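Local coordinates for protein putative amidohydrolase/peptidase (PDB 4WJB) that probably hydrolyses carbon-nitrogen bonds other than peptide bonds, as a zinc-dependent amidohydrolase of the peptidase M20 family, at residues A[154-159]-A[189-194]; A[256-261]-A[317-322]; A[341-346]-A[380-385]. All coordinates share one frame; numbering follows the deposited sequence.

Interaction 1 of 3, residues A[154-159]-A[189-194]; sequences GVFSGV and EPVGGY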
loop_
_atom_site.group_PDB
_atom_site.type_symbol
_atom_site.label_atom_id
_atom_site.label_comp_id
_atom_site.label_asym_id
_atom_site.label_seq_id
_atom_site.Cartn_x
_atom_site.Cartn_y
_atom_site.Cartn_z
ATOM N N GLY A 154 24.589 25.630 -3.779
ATOM C CA GLY A 154 24.252 25.336 -5.160
ATOM C C GLY A 154 24.589 26.483 -6.098
ATOM O O GLY A 154 25.245 26.279 -7.121
ATOM N N VAL A 155 24.137 27.687 -5.760
ATOM C CA VAL A 155 24.486 28.872 -6.547
ATOM C C VAL A 155 26.003 29.065 -6.563
ATOM O O VAL A 155 26.594 29.377 -7.596
ATOM C CB VAL A 155 23.818 30.148 -5.998
ATOM C CG1 VAL A 155 24.206 31.358 -6.847
ATOM C CG2 VAL A 155 22.303 29.988 -5.965
ATOM N N PHE A 156 26.628 28.859 -5.409
ATOM C CA PHE A 156 28.081 28.980 -5.284
ATOM C C PHE A 156 28.786 28.027 -6.244
ATOM O O PHE A 156 29.859 28.337 -6.771
ATOM C CB PHE A 156 28.510 28.696 -3.836
ATOM C CG PHE A 156 29.982 28.911 -3.569
ATOM C CD1 PHE A 156 30.906 27.905 -3.823
ATOM C CD2 PHE A 156 30.435 30.112 -3.036
ATOM C CE1 PHE A 156 32.258 28.100 -3.566
ATOM C CE2 PHE A 156 31.784 30.311 -2.773
ATOM C CZ PHE A 156 32.694 29.306 -3.043
ATOM N N SER A 157 28.157 26.879 -6.488
ATOM C CA SER A 157 28.810 25.786 -7.191
ATOM C C SER A 157 28.305 25.576 -8.616
ATOM O O SER A 157 28.706 24.623 -9.281
ATOM C CB SER A 157 28.640 24.491 -6.394
ATOM O OG SER A 157 29.099 24.660 -5.060
ATOM N N GLY A 158 27.431 26.463 -9.086
ATOM C CA GLY A 158 26.955 26.393 -10.456
ATOM C C GLY A 158 25.757 25.480 -10.661
ATOM O O GLY A 158 25.328 25.263 -11.790
ATOM N N VAL A 159 25.219 24.937 -9.574
ATOM C CA VAL A 159 24.028 24.093 -9.668
ATOM C C VAL A 159 22.814 24.942 -10.037
ATOM O O VAL A 159 21.987 24.542 -10.854
ATOM C CB VAL A 159 23.746 23.343 -8.352
ATOM C CG1 VAL A 159 22.532 22.408 -8.507
ATOM C CG2 VAL A 159 24.974 22.560 -7.918
ATOM N N GLU A 189 29.215 40.644 -2.089
ATOM C CA GLU A 189 30.190 39.793 -2.768
ATOM C C GLU A 189 29.538 38.901 -3.816
ATOM O O GLU A 189 28.404 38.445 -3.639
ATOM C CB GLU A 189 30.952 38.921 -1.764
ATOM C CG GLU A 189 31.735 39.685 -0.709
ATOM C CD GLU A 189 32.918 40.447 -1.281
ATOM O OE1 GLU A 189 33.434 40.061 -2.353
ATOM O OE2 GLU A 189 33.325 41.442 -0.654
ATOM N N PRO A 190 30.254 38.651 -4.917
ATOM C CA PRO A 190 29.777 37.669 -5.889
ATOM C C PRO A 190 29.677 36.296 -5.234
ATOM O O PRO A 190 30.461 35.982 -4.328
ATOM C CB PRO A 190 30.852 37.690 -6.980
ATOM C CG PRO A 190 31.554 38.994 -6.807
ATOM C CD PRO A 190 31.517 39.281 -5.338
ATOM N N VAL A 191 28.707 35.500 -5.668
ATOM C CA VAL A 191 28.527 34.156 -5.140
ATOM C C VAL A 191 29.371 33.171 -5.943
ATOM O O VAL A 191 29.078 32.898 -7.106
ATOM C CB VAL A 191 27.047 33.714 -5.188
ATOM C CG1 VAL A 191 26.872 32.385 -4.463
ATOM C CG2 VAL A 191 26.146 34.779 -4.570
ATOM N N GLY A 192 30.422 32.640 -5.325
ATOM C CA GLY A 192 31.298 31.709 -6.017
ATOM C C GLY A 192 32.062 32.367 -7.153
ATOM O O GLY A 192 32.204 33.596 -7.198
ATOM N N GLY A 193 32.564 31.544 -8.067
ATOM C CA GLY A 193 33.262 32.044 -9.238
ATOM C C GLY A 193 34.723 32.409 -9.018
ATOM O O GLY A 193 35.319 33.096 -9.846
ATOM N N TYR A 194 35.303 31.959 -7.909
ATOM C CA TYR A 194 36.722 32.209 -7.642
ATOM C C TYR A 194 37.414 30.913 -7.213
ATOM O O TYR A 194 36.765 30.016 -6.685
ATOM C CB TYR A 194 36.892 33.300 -6.573
ATOM C CG TYR A 194 36.259 32.957 -5.249
ATOM C CD1 TYR A 194 36.947 32.212 -4.299
ATOM C CD2 TYR A 194 34.973 33.380 -4.947
ATOM C CE1 TYR A 194 36.365 31.888 -3.083
ATOM C CE2 TYR A 194 34.380 33.060 -3.737
ATOM C CZ TYR A 194 35.080 32.312 -2.813
ATOM O OH TYR A 194 34.498 32.003 -1.610
HETATM O O HOH W 1 32.631 28.798 -7.257
#
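E189 starts the loop segment 189-194 and is held by backbone hydrogen bonding to V71, which ties this end of the loop to strand 68-71; the approach to helix 151-157 begins at V191. Its CG1, anti to the backbone N, lies 3.7 Å from CG1 of V155, the two valines crossing at about a right angle, and the same methyl rests against the backbone N and CA of F156. Next, G192 CA lies over one face of the F156 ring, offset toward the rim, 3.8 Å from the centroid in a CH-pi contact. G192, at positive phi, has no side chain, and this lets its CA come so close to the F156 ring and carbonyl. At G193 a water, not a direct bond, links the two backbones: it donates to F156 O at 2.9 Å and accepts from G193 N. Finally Y194, with CG in the crowded position between its own N and carbonyl carbon (chi1 60°), turns its ring so that the F156 edge points at its face, planes at 89° and centroids 5.6 Å apart. The hydroxyl reaches the rim of F156, OH lying 3.4 Å from CE2 near the ring plane, and is also hydrogen-bonded to R70. W138 packs edge-to-face with F156, and F78 touches both F156 and Y194. G158, at positive phi, forms a Schellman motif after the last helical turn. The whole is an aromatic cluster built on an offset T-shaped pair, joining helix 151-157, the loop before strand 198-204 and strand 77-81.

Interaction 2 of 3, residues A[256-261]-A[317-322]; sequences ARMISF and AELARV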
loop_
_atom_site.group_PDB
_atom_site.type_symbol
_atom_site.label_atom_id
_atom_site.label_comp_id
_atom_site.label_asym_id
_atom_site.label_seq_id
_atom_site.Cartn_x
_atom_site.Cartn_y
_atom_site.Cartn_z
ATOM N N ALA A 256 4.911 -7.971 -4.639
ATOM C CA ALA A 256 5.606 -8.652 -3.549
ATOM C C ALA A 256 6.892 -9.300 -4.040
ATOM O O ALA A 256 7.939 -9.184 -3.402
ATOM C CB ALA A 256 4.701 -9.693 -2.910
ATOM N N ARG A 257 6.809 -9.978 -5.181
ATOM C CA ARG A 257 7.981 -10.583 -5.798
ATOM C C ARG A 257 9.062 -9.539 -6.077
ATOM O O ARG A 257 10.243 -9.791 -5.853
ATOM C CB ARG A 257 7.599 -11.297 -7.097
ATOM C CG ARG A 257 6.668 -12.478 -6.915
ATOM C CD ARG A 257 6.258 -13.057 -8.268
ATOM N NE ARG A 257 5.250 -14.107 -8.138
ATOM C CZ ARG A 257 5.513 -15.409 -8.200
ATOM N NH1 ARG A 257 6.758 -15.830 -8.394
ATOM N NH2 ARG A 257 4.531 -16.293 -8.073
ATOM N N MET A 258 8.655 -8.370 -6.567
ATOM C CA MET A 258 9.605 -7.315 -6.907
ATOM C C MET A 258 10.205 -6.665 -5.660
ATOM O O MET A 258 11.385 -6.315 -5.641
ATOM C CB MET A 258 8.938 -6.246 -7.778
ATOM C CG MET A 258 8.529 -6.726 -9.157
ATOM S SD MET A 258 9.884 -7.488 -10.067
ATOM C CE MET A 258 11.065 -6.143 -10.125
ATOM N N ILE A 259 9.380 -6.497 -4.631
ATOM C CA ILE A 259 9.823 -5.918 -3.366
ATOM C C ILE A 259 10.908 -6.792 -2.741
ATOM O O ILE A 259 11.939 -6.293 -2.277
ATOM C CB ILE A 259 8.638 -5.749 -2.386
ATOM C CG1 ILE A 259 7.665 -4.696 -2.915
ATOM C CG2 ILE A 259 9.123 -5.356 -0.999
ATOM C CD1 ILE A 259 6.369 -4.602 -2.134
ATOM N N SER A 260 10.677 -8.099 -2.754
ATOM C CA SER A 260 11.644 -9.059 -2.237
ATOM C C SER A 260 12.924 -9.040 -3.057
ATOM O O SER A 260 14.028 -9.174 -2.510
ATOM C CB SER A 260 11.052 -10.473 -2.231
ATOM O OG SER A 260 9.929 -10.551 -1.372
ATOM N N PHE A 261 12.779 -8.871 -4.371
ATOM C CA PHE A 261 13.944 -8.861 -5.249
ATOM C C PHE A 261 14.771 -7.597 -5.056
ATOM O O PHE A 261 16.000 -7.636 -5.137
ATOM C CB PHE A 261 13.537 -8.994 -6.716
ATOM C CG PHE A 261 14.704 -9.144 -7.646
ATOM C CD1 PHE A 261 15.450 -10.305 -7.648
ATOM C CD2 PHE A 261 15.067 -8.120 -8.503
ATOM C CE1 PHE A 261 16.539 -10.448 -8.495
ATOM C CE2 PHE A 261 16.151 -8.259 -9.354
ATOM C CZ PHE A 261 16.890 -9.420 -9.347
ATOM N N ALA A 317 15.312 -6.268 -15.855
ATOM C CA ALA A 317 15.314 -7.644 -16.338
ATOM C C ALA A 317 14.351 -8.508 -15.531
ATOM O O ALA A 317 13.580 -9.285 -16.094
ATOM C CB ALA A 317 16.719 -8.226 -16.288
ATOM N N GLU A 318 14.394 -8.364 -14.211
ATOM C CA GLU A 318 13.549 -9.172 -13.345
ATOM C C GLU A 318 12.088 -8.756 -13.466
ATOM O O GLU A 318 11.195 -9.599 -13.404
ATOM C CB GLU A 318 14.008 -9.078 -11.891
ATOM C CG GLU A 318 13.201 -9.940 -10.917
ATOM C CD GLU A 318 13.387 -11.435 -11.134
ATOM O OE1 GLU A 318 14.221 -11.841 -11.972
ATOM O OE2 GLU A 318 12.694 -12.221 -10.457
ATOM N N LEU A 319 11.849 -7.459 -13.644
ATOM C CA LEU A 319 10.492 -6.967 -13.845
ATOM C C LEU A 319 9.871 -7.624 -15.077
ATOM O O LEU A 319 8.723 -8.070 -15.042
ATOM C CB LEU A 319 10.477 -5.446 -13.986
ATOM C CG LEU A 319 9.083 -4.819 -14.064
ATOM C CD1 LEU A 319 8.318 -5.092 -12.782
ATOM C CD2 LEU A 319 9.163 -3.325 -14.339
ATOM N N ALA A 320 10.647 -7.696 -16.155
ATOM C CA ALA A 320 10.199 -8.338 -17.387
ATOM C C ALA A 320 9.930 -9.826 -17.176
ATOM O O ALA A 320 8.944 -10.368 -17.687
ATOM C CB ALA A 320 11.224 -8.142 -18.486
ATOM N N ARG A 321 10.810 -10.479 -16.425
ATOM C CA ARG A 321 10.661 -11.898 -16.125
ATOM C C ARG A 321 9.387 -12.152 -15.322
ATOM O O ARG A 321 8.659 -13.111 -15.577
ATOM C CB ARG A 321 11.879 -12.418 -15.355
ATOM C CG ARG A 321 12.357 -13.794 -15.802
ATOM C CD ARG A 321 12.882 -14.609 -14.631
ATOM N NE ARG A 321 11.808 -14.961 -13.708
ATOM C CZ ARG A 321 11.900 -14.886 -12.384
ATOM N NH1 ARG A 321 13.025 -14.474 -11.817
ATOM N NH2 ARG A 321 10.867 -15.225 -11.624
ATOM N N VAL A 322 9.120 -11.281 -14.355
ATOM C CA VAL A 322 7.952 -11.425 -13.496
ATOM C C VAL A 322 6.659 -11.163 -14.263
ATOM O O VAL A 322 5.680 -11.896 -14.111
ATOM C CB VAL A 322 8.035 -10.484 -12.279
ATOM C CG1 VAL A 322 6.695 -10.396 -11.567
ATOM C CG2 VAL A 322 9.115 -10.963 -11.323
#
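F261 lays its ring flat against the aliphatic part of E318, whose CG sits 3.6 Å from the ring centroid, over the centre of one face. E318 CB lies over the same face, 3.4 Å from F261 CE2. E318 CG is anti to its backbone N, a bend at chi2 (67°) turns the chain, and the carboxylate stacks on the ring with planes 24° apart. R321, one turn further along, holds the carboxylate through a salt bridge from NH1 to E318 OE2 of 2.7 Å, which probably steadies the charged end while the methylenes pack. Deeper between the helices, M258 is bent at both chi2 and chi3 and brings its thioether against L319 and V322 of the facing helix. SD meets V322 CG2 at 3.8 Å, the two side chains sliding past each other in opposite directions, and lies 3.9 Å from CD1 of L319, which it crosses at about a right angle; CE rests on the L319 backbone. At the margin, R257 CD brushes V322 CG1, and the guanidinium of R257 forms a salt bridge through NH2 with E263 of the second subunit. The segments run nearly antiparallel, at 154° with axes 10.5 Å apart. Such a pair of antiparallel helices packed on a sheet is characteristic of the M20 dimerisation domain, and helix 251-268 also meets its partner subunit here.

Interaction 3 of 3, residues A[341-346]-A[380-385]; sequences VPFAPR and APTGMI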
loop_
_atom_site.group_PDB
_atom_site.type_symbol
_atom_site.label_atom_id
_atom_site.label_comp_id
_atom_site.label_asym_id
_atom_site.label_seq_id
_atom_site.Cartn_x
_atom_site.Cartn_y
_atom_site.Cartn_z
ATOM N N VAL A 341 28.789 11.572 -6.177
ATOM C CA VAL A 341 29.729 12.659 -5.959
ATOM C C VAL A 341 30.968 12.123 -5.257
ATOM O O VAL A 341 31.011 12.046 -4.028
ATOM C CB VAL A 341 29.105 13.797 -5.123
ATOM C CG1 VAL A 341 30.095 14.941 -4.959
ATOM C CG2 VAL A 341 27.821 14.288 -5.775
ATOM N N PRO A 342 31.969 11.705 -6.039
ATOM C CA PRO A 342 33.252 11.362 -5.426
ATOM C C PRO A 342 33.909 12.618 -4.876
ATOM O O PRO A 342 33.858 13.665 -5.522
ATOM C CB PRO A 342 34.058 10.780 -6.590
ATOM C CG PRO A 342 33.458 11.413 -7.805
ATOM C CD PRO A 342 31.989 11.528 -7.501
ATOM N N PHE A 343 34.495 12.526 -3.692
ATOM C CA PHE A 343 35.249 13.656 -3.162
ATOM C C PHE A 343 36.682 13.568 -3.647
ATOM O O PHE A 343 37.075 12.574 -4.255
ATOM C CB PHE A 343 35.158 13.699 -1.637
ATOM C CG PHE A 343 33.810 14.141 -1.139
ATOM C CD1 PHE A 343 33.381 15.444 -1.349
ATOM C CD2 PHE A 343 32.958 13.253 -0.495
ATOM C CE1 PHE A 343 32.131 15.860 -0.911
ATOM C CE2 PHE A 343 31.710 13.661 -0.050
ATOM C CZ PHE A 343 31.293 14.965 -0.259
ATOM N N ALA A 344 37.448 14.626 -3.412
ATOM C CA ALA A 344 38.808 14.706 -3.918
ATOM C C ALA A 344 39.733 13.743 -3.179
ATOM O O ALA A 344 39.789 13.752 -1.948
ATOM C CB ALA A 344 39.323 16.133 -3.809
ATOM N N PRO A 345 40.455 12.899 -3.935
ATOM C CA PRO A 345 41.415 11.945 -3.369
ATOM C C PRO A 345 42.386 12.585 -2.379
ATOM O O PRO A 345 42.622 12.019 -1.311
ATOM C CB PRO A 345 42.151 11.424 -4.606
ATOM C CG PRO A 345 41.125 11.504 -5.690
ATOM C CD PRO A 345 40.342 12.759 -5.400
ATOM N N ARG A 346 42.922 13.754 -2.718
ATOM C CA ARG A 346 43.857 14.445 -1.838
ATOM C C ARG A 346 43.190 14.892 -0.537
ATOM O O ARG A 346 43.807 14.857 0.527
ATOM C CB ARG A 346 44.483 15.650 -2.555
ATOM C CG ARG A 346 45.465 15.267 -3.659
ATOM C CD ARG A 346 46.107 16.492 -4.300
ATOM N NE ARG A 346 46.826 17.312 -3.326
ATOM C CZ ARG A 346 48.083 17.100 -2.949
ATOM N NH1 ARG A 346 48.775 16.090 -3.461
ATOM N NH2 ARG A 346 48.653 17.899 -2.058
ATOM N N ALA A 380 35.680 22.901 -6.321
ATOM C CA ALA A 380 36.855 22.884 -5.456
ATOM C C ALA A 380 37.172 21.462 -5.032
ATOM O O ALA A 380 36.260 20.651 -4.883
ATOM C CB ALA A 380 36.627 23.752 -4.234
ATOM N N PRO A 381 38.464 21.155 -4.833
ATOM C CA PRO A 381 38.797 19.862 -4.227
ATOM C C PRO A 381 38.173 19.804 -2.842
ATOM O O PRO A 381 38.490 20.641 -1.996
ATOM C CB PRO A 381 40.330 19.875 -4.157
ATOM C CG PRO A 381 40.762 20.958 -5.127
ATOM C CD PRO A 381 39.662 21.976 -5.090
ATOM N N THR A 382 37.276 18.851 -2.621
ATOM C CA THR A 382 36.481 18.846 -1.399
ATOM C C THR A 382 36.536 17.487 -0.707
ATOM O O THR A 382 36.648 16.448 -1.362
ATOM C CB THR A 382 35.014 19.235 -1.710
ATOM O OG1 THR A 382 34.996 20.491 -2.404
ATOM C CG2 THR A 382 34.186 19.365 -0.434
ATOM N N GLY A 383 36.492 17.502 0.623
ATOM C CA GLY A 383 36.335 16.290 1.408
ATOM C C GLY A 383 35.397 16.512 2.585
ATOM O O GLY A 383 35.040 17.651 2.906
ATOM N N MET A 384 34.988 15.426 3.232
ATOM C CA MET A 384 34.136 15.534 4.411
ATOM C C MET A 384 34.674 14.685 5.561
ATOM O O MET A 384 35.400 13.711 5.353
ATOM C CB MET A 384 32.694 15.118 4.093
ATOM C CG MET A 384 31.951 16.039 3.134
ATOM S SD MET A 384 30.159 15.751 3.142
ATOM C CE MET A 384 29.668 16.644 4.619
ATOM N N ILE A 385 34.304 15.078 6.773
ATOM C CA ILE A 385 34.672 14.377 7.993
ATOM C C ILE A 385 33.404 14.096 8.793
ATOM O O ILE A 385 32.660 15.027 9.113
ATOM C CB ILE A 385 35.648 15.209 8.853
ATOM C CG1 ILE A 385 36.883 15.605 8.042
ATOM C CG2 ILE A 385 36.043 14.435 10.110
ATOM C CD1 ILE A 385 37.663 16.783 8.638
#
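A single main-chain hydrogen bond joins the start of strand 382-387 to the residue at the N-cap position of helix 345-357: A344 gives its N-H to T382 O at 2.9 Å. The bond is nearly straight at the hydrogen (159°) and arrives almost along the C=O axis, at 161°. Beside it, the same carbonyl oxygen lies 3.1 Å from F343 CB, so F343 CB is closely packed on T382 O. F343 CG is anti to its own carbonyl carbon, which sends the ring alongside strand 382-387, toward M384. There CZ meets M384 CG at 3.6 Å, and the sulfur stands 4.7 Å from the ring centroid, an oblique Met-aromatic contact made possible by the bend of M384 at chi3. T382 CG2, anti to its backbone N, touches the CD1 and CE1 side of the ring, while its OG1 turns back and donates to A380 O, 2.8 Å away. At the other end A344 CB meets P381 CB at 3.9 Å. G383 is backbone-bonded to A199 and E201 of strand 198-204. M384 packs on H203, a zinc ligand, and so belongs to the second shell of the metal site, with the F343 ring behind it. The chemistry is therefore largely apolar, with one carbonyl satisfied by the chain, consistent with a nonpolar backing to the zinc ligand.

Along the chain the three contacts follow one another, without nesting or crossing. Interaction 1 comes first and closes a 29-residue excursion rich in helix, bringing the end of helix 151-157 back to the loop that leads into strand 198-204. Next, interaction 2 joins helices 251-268 and 305-326 across 55 intervening residues, in the part of the fold devoted to dimerisation; its centre is about 44 Å from that of interaction 1. Strand 329-342 follows helix 305-326 and returns to the part of the fold that holds the zinc site, where interaction 3 closes a 33-residue loop from the strand's end to strand 382-387, its centre about 18 Å from that of interaction 1.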